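PDB 1W94: probable Brix domain-containing ribosomal biogenesis protein from Methanothermobacter thermautotrophicus, which is probably involved in ribosome biogenesis, as an archaeal Imp4/Brix-domain protein likely to bind rRNA. Local coordinates for residues N57-I61 with Y73-P78; M2-R8 with W27-G33; E70-I74 with D151-G155. The contacts are given in a common frame with arbitrary orientation. Numbering follows the deposited sequence.

Interaction 1 (N57-I61 with Y73-P78); sequences NPARI and YILFNP
The guanidinium of Arg60 lies flat over one face of the Tyr73 ring, planes 21° apart, with CZ of Arg60 4.3 Å from the ring centroid: a cation-pi stack. Arg60 gets there with chi1 and chi2 both t and chi3 m, Tyr73 with chi1 p; on the way NE of Arg60 passes 3.4 Å from CD2 of Leu75. The backbones beneath are antiparallel strands, their axes 4.6 Å apart at closest and 158° between directions, the two arms of a beta hairpin. Arg60 faces Leu75 as a non-hydrogen-bonded pair (CA-CA 4.5 Å), and Ile61 faces Ile74 as a hydrogen-bonded one (CA-CA 5.2 Å), closed by Ile61 N to Ile74 O at 2.9 Å and Ile74 N to Ile61 O at 2.8 Å. Beyond them Phe76 N donates to Ala59 O at 2.9 Å. Ala59 leaves the extended region (phi/psi -135/-24), so that it and Arg60 both face Ser52 of strand 48-54, a classic beta bulge. On the face away from Arg60 and Leu75 the side chains are apolar: Phe76, chi1 p, brings CE2 within 3.4 Å of CG1 of Ile61 and CZ within 4.0 Å of CB of Pro58, while the CG atoms of Pro58 and Pro78 sit 3.8 Å apart. Helix 12-25 covers this greasy side, Phe17 touching Pro58, Phe76 and Pro78, and Leu21 touching Ile61; Ile74 meets helix 102-108 instead. Strands 48-54 and 145-154 flank the hairpin, one along each arm.

Interaction 2 (M2-R8 with W27-G33); sequences MLLTTSR and WRYINRG
Backbone hydrogen bonds set the register. Strands 3-6 and 28-29 run parallel, Leu3 beside Arg28 (CA-CA 4.7 Å) and Leu4 beside Tyr29. Leu4 bonds to both sides of Tyr29, its N to Arg28 O at 2.8 Å and its O from Ile30 N at 3.1 Å; Arg28 N to Met2 O, 3.0 Å, is a weak bond. Side-chain hydrogen bonds continue the pairing towards Arg32: Thr5 OG1 (chi1 t) donates to Ile30 O at 2.9 Å, and Arg32, with chi1 t and chi2 p, reaches back so that NH1 donates to Thr6 O at 2.8 Å. One water accepts from Arg32 N at 2.8 Å and donates to Thr6 OG1 at 2.6 Å. This is the parallel pairing of a beta-alpha-beta unit, with helix 12-25 as the crossover: Leu4 and Tyr29 lie against that helix, Leu3 against helix 37-44. Apolar contacts fill both faces, with CD1 of Leu4 3.7 Å from CD1 of Tyr29 and CD2 of Leu3 3.7 Å from CG1 of Ile30. Aromatic contacts gather at Trp27, where the selenomethionine Met2 sets CB 3.7 Å above the centroid of the five-membered ring and SE 4.2 Å above that of the six-membered ring, a Met-aromatic contact.

Interaction 3 (E70-I74 with D151-G155); sequences ERGYI and DFRVG
Tyr73 and Arg153 have the largest areas covered by this contact. They form a hydrogen-bonded pair between antiparallel strands (174° between directions, axes 4.8 Å apart at closest), with CA-CA 5.6 Å, Tyr73 N to Arg153 O at 2.9 Å and Arg153 N to Tyr73 O at 3.0 Å. On the same face of the sheet the Tyr73 ring, chi1 p, leans over the neighbouring strand, so that CB of Arg153 lies over it, 4.2 Å from the centroid, a CH-pi contact, and Tyr73 OH comes 3.3 Å from CG of Arg153. Arg153, chi1 and chi2 both m, then folds back along its own strand into a salt bridge, NE to Asp151 OD1 at 3.0 Å. A water ties the two strands together here, 2.7 Å from Tyr73 OH and donating to Asp151 OD2, also at 2.7 Å. Ile74 takes the other face, its CG1 4.1 Å from CB of Phe152. Between Arg71 and Tyr73, Gly72 (phi/psi 158/-177) approaches Val154 to CA-CA 4.1 Å, where a CB would clash with Arg153 O; Gly155 N closes the pairing onto Arg71 O at 3.0 Å. The strands are thus held by main-chain bonds, with the salt bridge and the water-linked Tyr73 on one face and the apolar Ile74-Phe152 contact on the other.

Overall arrangement
All three contacts belong to one mixed sheet. Interaction 2 comes first along the chain and pairs two strands at one edge; interaction 1 follows as the hairpin of strands 57-64 and 70-80; interaction 3 joins strand 70-80 to the distant last strand, 145-154. Interactions 1 and 3 share Tyr73 and Ile74, with centres 11 Å apart, and Tyr73 meets Arg60 in one and Arg153 in the other. Interaction 2 lies with its centre 15 Å from that of interaction 1 and 18 Å from that of interaction 3, which Met2 nevertheless touches at Arg71. Interaction 3 falls mid-sheet, consistent with the internal duplication of the Imp4/Brix domain, as the seam between its halves.

Interaction 1 (N57-I61 with Y73-P78)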
loop_
_atom_site.group_PDB
_atom_site.type_symbol
_atom_site.label_atom_id
_atom_site.label_comp_id
_atom_site.label_asym_id
_atom_site.label_seq_id
_atom_site.Cartn_x
_atom_site.Cartn_y
_atom_site.Cartn_z
ATOM N N ASN A 57 0.848 14.494 5.800
ATOM C CA ASN A 57 0.645 13.676 4.601
ATOM C C ASN A 57 1.237 12.262 4.793
ATOM O O ASN A 57 2.330 12.121 5.348
ATOM C CB ASN A 57 1.330 14.337 3.386
ATOM C CG ASN A 57 0.771 15.725 3.062
ATOM O OD1 ASN A 57 -0.433 15.973 3.196
ATOM N ND2 ASN A 57 1.647 16.634 2.622
ATOM N N PRO A 58 0.531 11.231 4.315
ATOM C CA PRO A 58 1.166 9.918 4.257
ATOM C C PRO A 58 2.410 9.980 3.341
ATOM O O PRO A 58 2.368 10.546 2.236
ATOM C CB PRO A 58 0.078 9.003 3.710
ATOM C CG PRO A 58 -1.102 9.889 3.338
ATOM C CD PRO A 58 -0.826 11.261 3.729
ATOM N N ALA A 59 3.517 9.442 3.835
ATOM C CA ALA A 59 4.823 9.622 3.218
ATOM C C ALA A 59 5.606 8.306 3.137
ATOM O O ALA A 59 6.525 8.159 2.320
ATOM C CB ALA A 59 5.621 10.653 4.012
ATOM N N ARG A 60 5.277 7.368 4.018
ATOM C CA ARG A 60 6.019 6.099 4.084
ATOM C C ARG A 60 5.090 4.959 4.512
ATOM O O ARG A 60 4.216 5.150 5.371
ATOM C CB ARG A 60 7.188 6.213 5.071
ATOM C CG ARG A 60 7.989 4.949 5.253
ATOM C CD ARG A 60 8.964 5.088 6.463
ATOM N NE ARG A 60 10.035 6.056 6.226
ATOM C CZ ARG A 60 11.345 5.806 6.364
ATOM N NH1 ARG A 60 11.787 4.595 6.744
ATOM N NH2 ARG A 60 12.222 6.780 6.112
ATOM N N ILE A 61 5.256 3.813 3.863
ATOM C CA ILE A 61 4.684 2.563 4.356
ATOM C C ILE A 61 5.804 1.627 4.761
ATOM O O ILE A 61 6.659 1.288 3.955
ATOM C CB ILE A 61 3.787 1.846 3.342
ATOM C CG1 ILE A 61 2.775 2.833 2.755
ATOM C CG2 ILE A 61 3.032 0.640 4.023
ATOM C CD1 ILE A 61 1.791 2.181 1.729
ATOM N N TYR A 73 10.468 -0.847 3.246
ATOM C CA TYR A 73 9.593 0.319 3.317
ATOM C C TYR A 73 9.493 0.979 1.965
ATOM O O TYR A 73 10.355 0.773 1.096
ATOM C CB TYR A 73 10.048 1.316 4.425
ATOM C CG TYR A 73 11.418 1.932 4.205
ATOM C CD1 TYR A 73 11.562 3.050 3.371
ATOM C CD2 TYR A 73 12.555 1.404 4.801
ATOM C CE1 TYR A 73 12.815 3.636 3.140
ATOM C CE2 TYR A 73 13.836 1.993 4.581
ATOM C CZ TYR A 73 13.951 3.108 3.731
ATOM O OH TYR A 73 15.182 3.740 3.490
ATOM N N ILE A 74 8.419 1.736 1.776
ATOM C CA ILE A 74 8.224 2.500 0.535
ATOM C C ILE A 74 8.041 3.961 0.942
ATOM O O ILE A 74 7.237 4.252 1.848
ATOM C CB ILE A 74 6.924 2.034 -0.217
ATOM C CG1 ILE A 74 6.993 0.566 -0.646
ATOM C CG2 ILE A 74 6.655 2.906 -1.454
ATOM C CD1 ILE A 74 5.657 0.026 -1.193
ATOM N N LEU A 75 8.756 4.868 0.270
ATOM C CA LEU A 75 8.508 6.324 0.397
ATOM C C LEU A 75 7.708 6.760 -0.806
ATOM O O LEU A 75 8.069 6.428 -1.940
ATOM C CB LEU A 75 9.813 7.131 0.446
ATOM C CG LEU A 75 10.891 6.663 1.415
ATOM C CD1 LEU A 75 12.171 7.502 1.223
ATOM C CD2 LEU A 75 10.385 6.706 2.886
ATOM N N PHE A 76 6.624 7.491 -0.549
ATOM C CA PHE A 76 5.638 7.819 -1.580
ATOM C C PHE A 76 4.799 9.060 -1.270
ATOM O O PHE A 76 4.787 9.546 -0.155
ATOM C CB PHE A 76 4.684 6.631 -1.806
ATOM C CG PHE A 76 3.634 6.490 -0.735
ATOM C CD1 PHE A 76 2.302 6.757 -1.007
ATOM C CD2 PHE A 76 3.998 6.116 0.571
ATOM C CE1 PHE A 76 1.342 6.664 0.012
ATOM C CE2 PHE A 76 3.071 6.018 1.581
ATOM C CZ PHE A 76 1.721 6.292 1.310
ATOM N N ASN A 77 4.095 9.559 -2.285
ATOM C CA ASN A 77 2.994 10.491 -2.102
ATOM C C ASN A 77 1.744 9.820 -2.674
ATOM O O ASN A 77 1.813 9.202 -3.746
ATOM C CB ASN A 77 3.223 11.777 -2.895
ATOM C CG ASN A 77 4.454 12.503 -2.480
ATOM O OD1 ASN A 77 4.734 12.636 -1.288
ATOM N ND2 ASN A 77 5.198 13.014 -3.451
ATOM N N PRO A 78 0.608 9.907 -1.969
ATOM C CA PRO A 78 -0.592 9.334 -2.587
ATOM C C PRO A 78 -1.217 10.289 -3.603
ATOM O O PRO A 78 -0.966 11.496 -3.569
ATOM C CB PRO A 78 -1.535 9.134 -1.401
ATOM C CG PRO A 78 -1.143 10.211 -0.433
ATOM C CD PRO A 78 0.348 10.445 -0.611
#

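Interaction 2 (M2-R8 with W27-G33)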
loop_
_atom_site.group_PDB
_atom_site.type_symbol
_atom_site.label_atom_id
_atom_site.label_comp_id
_atom_site.label_asym_id
_atom_site.label_seq_id
_atom_site.Cartn_x
_atom_site.Cartn_y
_atom_site.Cartn_z
HETATM N N MSE A 2 -2.456 -9.217 5.679
HETATM C CA MSE A 2 -1.772 -8.187 6.465
HETATM C C MSE A 2 -2.713 -7.296 7.285
HETATM O O MSE A 2 -3.858 -7.085 6.894
HETATM C CB MSE A 2 -0.952 -7.302 5.536
HETATM C CG MSE A 2 0.433 -6.971 6.047
HETATM SE SE MSE A 2 1.360 -6.005 4.663
HETATM C CE MSE A 2 1.712 -7.425 3.445
ATOM N N LEU A 3 -2.238 -6.821 8.441
ATOM C CA LEU A 3 -2.919 -5.746 9.173
ATOM C C LEU A 3 -2.274 -4.402 8.787
ATOM O O LEU A 3 -1.049 -4.272 8.787
ATOM C CB LEU A 3 -2.855 -5.959 10.695
ATOM C CG LEU A 3 -3.454 -4.896 11.663
ATOM C CD1 LEU A 3 -3.853 -5.491 12.998
ATOM C CD2 LEU A 3 -2.466 -3.803 11.942
ATOM N N LEU A 4 -3.097 -3.413 8.489
ATOM C CA LEU A 4 -2.611 -2.080 8.237
ATOM C C LEU A 4 -3.073 -1.151 9.363
ATOM O O LEU A 4 -4.209 -1.233 9.832
ATOM C CB LEU A 4 -3.161 -1.577 6.906
ATOM C CG LEU A 4 -2.932 -0.210 6.248
ATOM C CD1 LEU A 4 -3.186 0.970 7.117
ATOM C CD2 LEU A 4 -1.586 -0.111 5.629
ATOM N N THR A 5 -2.180 -0.231 9.726
ATOM C CA THR A 5 -2.448 0.855 10.654
ATOM C C THR A 5 -1.599 2.067 10.236
ATOM O O THR A 5 -0.864 2.019 9.237
ATOM C CB THR A 5 -2.169 0.420 12.120
ATOM O OG1 THR A 5 -2.854 1.290 13.028
ATOM C CG2 THR A 5 -0.649 0.395 12.442
ATOM N N THR A 6 -1.743 3.151 10.991
ATOM C CA THR A 6 -1.014 4.390 10.760
ATOM C C THR A 6 -0.064 4.668 11.927
ATOM O O THR A 6 -0.085 3.972 12.937
ATOM C CB THR A 6 -1.981 5.612 10.688
ATOM O OG1 THR A 6 -2.631 5.801 11.965
ATOM C CG2 THR A 6 -3.029 5.436 9.585
ATOM N N SER A 7 0.763 5.694 11.774
ATOM C CA SER A 7 1.479 6.303 12.871
ATOM C C SER A 7 0.466 6.917 13.876
ATOM O O SER A 7 -0.705 7.110 13.545
ATOM C CB SER A 7 2.404 7.384 12.311
ATOM O OG SER A 7 1.730 8.206 11.362
ATOM N N ARG A 8 0.904 7.190 15.101
ATOM C CA ARG A 8 0.020 7.791 16.099
ATOM C C ARG A 8 -0.406 9.217 15.721
ATOM O O ARG A 8 0.381 9.969 15.154
ATOM C CB ARG A 8 0.676 7.762 17.468
ATOM C CG ARG A 8 0.638 6.351 18.099
ATOM C CD ARG A 8 1.343 6.328 19.432
ATOM N NE ARG A 8 2.790 6.225 19.301
ATOM C CZ ARG A 8 3.630 7.239 19.463
ATOM N NH1 ARG A 8 3.178 8.458 19.771
ATOM N NH2 ARG A 8 4.934 7.037 19.315
ATOM N N TRP A 27 -6.734 -5.893 3.318
ATOM C CA TRP A 27 -5.956 -5.996 4.552
ATOM C C TRP A 27 -6.859 -5.560 5.718
ATOM O O TRP A 27 -7.696 -4.701 5.532
ATOM C CB TRP A 27 -4.746 -5.080 4.485
ATOM C CG TRP A 27 -3.695 -5.491 3.473
ATOM C CD1 TRP A 27 -3.514 -6.737 2.919
ATOM C CD2 TRP A 27 -2.648 -4.668 2.958
ATOM N NE1 TRP A 27 -2.436 -6.717 2.063
ATOM C CE2 TRP A 27 -1.885 -5.463 2.069
ATOM C CE3 TRP A 27 -2.294 -3.320 3.138
ATOM C CZ2 TRP A 27 -0.775 -4.967 1.384
ATOM C CZ3 TRP A 27 -1.186 -2.817 2.442
ATOM C CH2 TRP A 27 -0.439 -3.642 1.576
ATOM N N ARG A 28 -6.727 -6.157 6.895
ATOM C CA ARG A 28 -7.496 -5.657 8.045
ATOM C C ARG A 28 -6.969 -4.301 8.552
ATOM O O ARG A 28 -5.768 -4.148 8.787
ATOM C CB ARG A 28 -7.489 -6.677 9.173
ATOM C CG ARG A 28 -7.929 -6.089 10.495
ATOM C CD ARG A 28 -8.423 -7.178 11.416
ATOM N NE ARG A 28 -7.340 -7.899 12.072
ATOM C CZ ARG A 28 -6.982 -7.713 13.343
ATOM N NH1 ARG A 28 -7.613 -6.799 14.090
ATOM N NH2 ARG A 28 -5.982 -8.434 13.864
ATOM N N TYR A 29 -7.861 -3.317 8.708
ATOM C CA TYR A 29 -7.459 -1.992 9.209
ATOM C C TYR A 29 -7.813 -1.792 10.679
ATOM O O TYR A 29 -8.943 -2.069 11.091
ATOM C CB TYR A 29 -8.112 -0.878 8.398
ATOM C CG TYR A 29 -7.786 0.510 8.895
ATOM C CD1 TYR A 29 -6.575 1.119 8.540
ATOM C CD2 TYR A 29 -8.671 1.209 9.721
ATOM C CE1 TYR A 29 -6.249 2.385 8.975
ATOM C CE2 TYR A 29 -8.347 2.488 10.180
ATOM C CZ TYR A 29 -7.124 3.067 9.782
ATOM O OH TYR A 29 -6.770 4.317 10.206
ATOM N N ILE A 30 -6.865 -1.284 11.469
ATOM C CA ILE A 30 -7.171 -0.884 12.856
ATOM C C ILE A 30 -6.715 0.540 13.150
ATOM O O ILE A 30 -5.669 0.970 12.669
ATOM C CB ILE A 30 -6.537 -1.838 13.902
ATOM C CG1 ILE A 30 -5.014 -1.853 13.776
ATOM C CG2 ILE A 30 -7.145 -3.258 13.776
ATOM C CD1 ILE A 30 -4.275 -2.311 15.032
ATOM N N ASN A 31 -7.483 1.260 13.969
ATOM C CA ASN A 31 -7.060 2.585 14.400
ATOM C C ASN A 31 -5.855 2.415 15.308
ATOM O O ASN A 31 -5.811 1.522 16.188
ATOM C CB ASN A 31 -8.195 3.364 15.119
ATOM C CG ASN A 31 -9.359 3.740 14.167
ATOM O OD1 ASN A 31 -9.162 4.389 13.130
ATOM N ND2 ASN A 31 -10.577 3.354 14.544
ATOM N N ARG A 32 -4.892 3.295 15.134
ATOM C CA ARG A 32 -3.647 3.133 15.847
ATOM C C ARG A 32 -3.828 3.459 17.317
ATOM O O ARG A 32 -3.180 2.849 18.183
ATOM C CB ARG A 32 -2.555 3.982 15.205
ATOM C CG ARG A 32 -1.182 3.946 15.918
ATOM C CD ARG A 32 -0.567 2.553 15.930
ATOM N NE ARG A 32 0.748 2.540 16.582
ATOM C CZ ARG A 32 1.904 2.780 15.972
ATOM N NH1 ARG A 32 1.930 3.062 14.664
ATOM N NH2 ARG A 32 3.045 2.725 16.663
ATOM N N GLY A 33 -4.729 4.402 17.600
ATOM C CA GLY A 33 -4.892 4.939 18.942
ATOM C C GLY A 33 -3.540 5.326 19.528
ATOM O O GLY A 33 -2.776 6.073 18.914
HETATM O O HOH W 1 -4.937 4.987 12.888
#

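Interaction 3 (E70-I74 with D151-G155)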
loop_
_atom_site.group_PDB
_atom_site.type_symbol
_atom_site.label_atom_id
_atom_site.label_comp_id
_atom_site.label_asym_id
_atom_site.label_seq_id
_atom_site.Cartn_x
_atom_site.Cartn_y
_atom_site.Cartn_z
ATOM N N GLU A 70 11.769 -5.830 10.186
ATOM C CA GLU A 70 11.419 -4.901 9.124
ATOM C C GLU A 70 11.794 -5.496 7.784
ATOM O O GLU A 70 12.974 -5.716 7.481
ATOM C CB GLU A 70 12.055 -3.512 9.293
ATOM C CG GLU A 70 11.374 -2.473 8.288
ATOM C CD GLU A 70 12.290 -1.329 7.859
ATOM O OE1 GLU A 70 13.429 -1.590 7.368
ATOM O OE2 GLU A 70 11.874 -0.150 8.002
ATOM N N ARG A 71 10.766 -5.772 6.997
ATOM C CA ARG A 71 10.912 -6.356 5.685
ATOM C C ARG A 71 11.438 -5.302 4.725
ATOM O O ARG A 71 12.236 -5.607 3.841
ATOM C CB ARG A 71 9.550 -6.858 5.209
ATOM C CG ARG A 71 9.020 -8.021 6.042
ATOM C CD ARG A 71 7.621 -8.437 5.626
ATOM N NE ARG A 71 7.623 -8.947 4.253
ATOM C CZ ARG A 71 6.821 -8.525 3.281
ATOM N NH1 ARG A 71 5.890 -7.579 3.501
ATOM N NH2 ARG A 71 6.962 -9.045 2.072
ATOM N N GLY A 72 11.006 -4.061 4.924
ATOM C CA GLY A 72 11.296 -2.993 3.990
ATOM C C GLY A 72 10.314 -1.835 4.112
ATOM O O GLY A 72 9.456 -1.798 5.000
ATOM N N TYR A 73 10.468 -0.847 3.246
ATOM C CA TYR A 73 9.593 0.319 3.317
ATOM C C TYR A 73 9.493 0.979 1.965
ATOM O O TYR A 73 10.355 0.773 1.096
ATOM C CB TYR A 73 10.048 1.316 4.425
ATOM C CG TYR A 73 11.418 1.932 4.205
ATOM C CD1 TYR A 73 11.562 3.050 3.371
ATOM C CD2 TYR A 73 12.555 1.404 4.801
ATOM C CE1 TYR A 73 12.815 3.636 3.140
ATOM C CE2 TYR A 73 13.836 1.993 4.581
ATOM C CZ TYR A 73 13.951 3.108 3.731
ATOM O OH TYR A 73 15.182 3.740 3.490
ATOM N N ILE A 74 8.419 1.736 1.776
ATOM C CA ILE A 74 8.224 2.500 0.535
ATOM C C ILE A 74 8.041 3.961 0.942
ATOM O O ILE A 74 7.237 4.252 1.848
ATOM C CB ILE A 74 6.924 2.034 -0.217
ATOM C CG1 ILE A 74 6.993 0.566 -0.646
ATOM C CG2 ILE A 74 6.655 2.906 -1.454
ATOM C CD1 ILE A 74 5.657 0.026 -1.193
ATOM N N ASP A 151 10.947 6.132 -3.555
ATOM C CA ASP A 151 12.074 5.231 -3.281
ATOM C C ASP A 151 11.469 4.035 -2.549
ATOM O O ASP A 151 10.334 4.119 -2.038
ATOM C CB ASP A 151 13.106 6.007 -2.425
ATOM C CG ASP A 151 14.324 5.183 -1.990
ATOM O OD1 ASP A 151 14.625 4.098 -2.546
ATOM O OD2 ASP A 151 15.012 5.661 -1.045
ATOM N N PHE A 152 12.204 2.928 -2.510
ATOM C CA PHE A 152 11.839 1.821 -1.609
ATOM C C PHE A 152 13.074 1.009 -1.313
ATOM O O PHE A 152 13.995 0.934 -2.131
ATOM C CB PHE A 152 10.753 0.917 -2.219
ATOM C CG PHE A 152 11.247 0.059 -3.377
ATOM C CD1 PHE A 152 11.738 -1.209 -3.153
ATOM C CD2 PHE A 152 11.237 0.548 -4.688
ATOM C CE1 PHE A 152 12.213 -1.989 -4.219
ATOM C CE2 PHE A 152 11.714 -0.217 -5.749
ATOM C CZ PHE A 152 12.202 -1.478 -5.520
ATOM N N ARG A 153 13.068 0.370 -0.160
ATOM C CA ARG A 153 14.213 -0.419 0.266
ATOM C C ARG A 153 13.707 -1.684 0.896
ATOM O O ARG A 153 12.759 -1.663 1.687
ATOM C CB ARG A 153 15.028 0.343 1.327
ATOM C CG ARG A 153 15.556 1.717 0.922
ATOM C CD ARG A 153 16.532 1.647 -0.275
ATOM N NE ARG A 153 16.796 3.001 -0.787
ATOM C CZ ARG A 153 17.820 3.743 -0.385
ATOM N NH1 ARG A 153 18.685 3.247 0.494
ATOM N NH2 ARG A 153 17.986 4.973 -0.859
ATOM N N VAL A 154 14.381 -2.775 0.571
ATOM C CA VAL A 154 14.042 -4.093 1.086
ATOM C C VAL A 154 15.260 -4.652 1.787
ATOM O O VAL A 154 16.343 -4.661 1.204
ATOM C CB VAL A 154 13.653 -5.052 -0.076
ATOM C CG1 VAL A 154 13.674 -6.494 0.383
ATOM C CG2 VAL A 154 12.310 -4.695 -0.646
ATOM N N GLY A 155 15.079 -5.081 3.039
ATOM C CA GLY A 155 16.135 -5.729 3.815
ATOM C C GLY A 155 17.157 -4.730 4.317
ATOM O O GLY A 155 18.369 -5.019 4.327
HETATM O O HOH W 2 15.269 5.684 1.623
#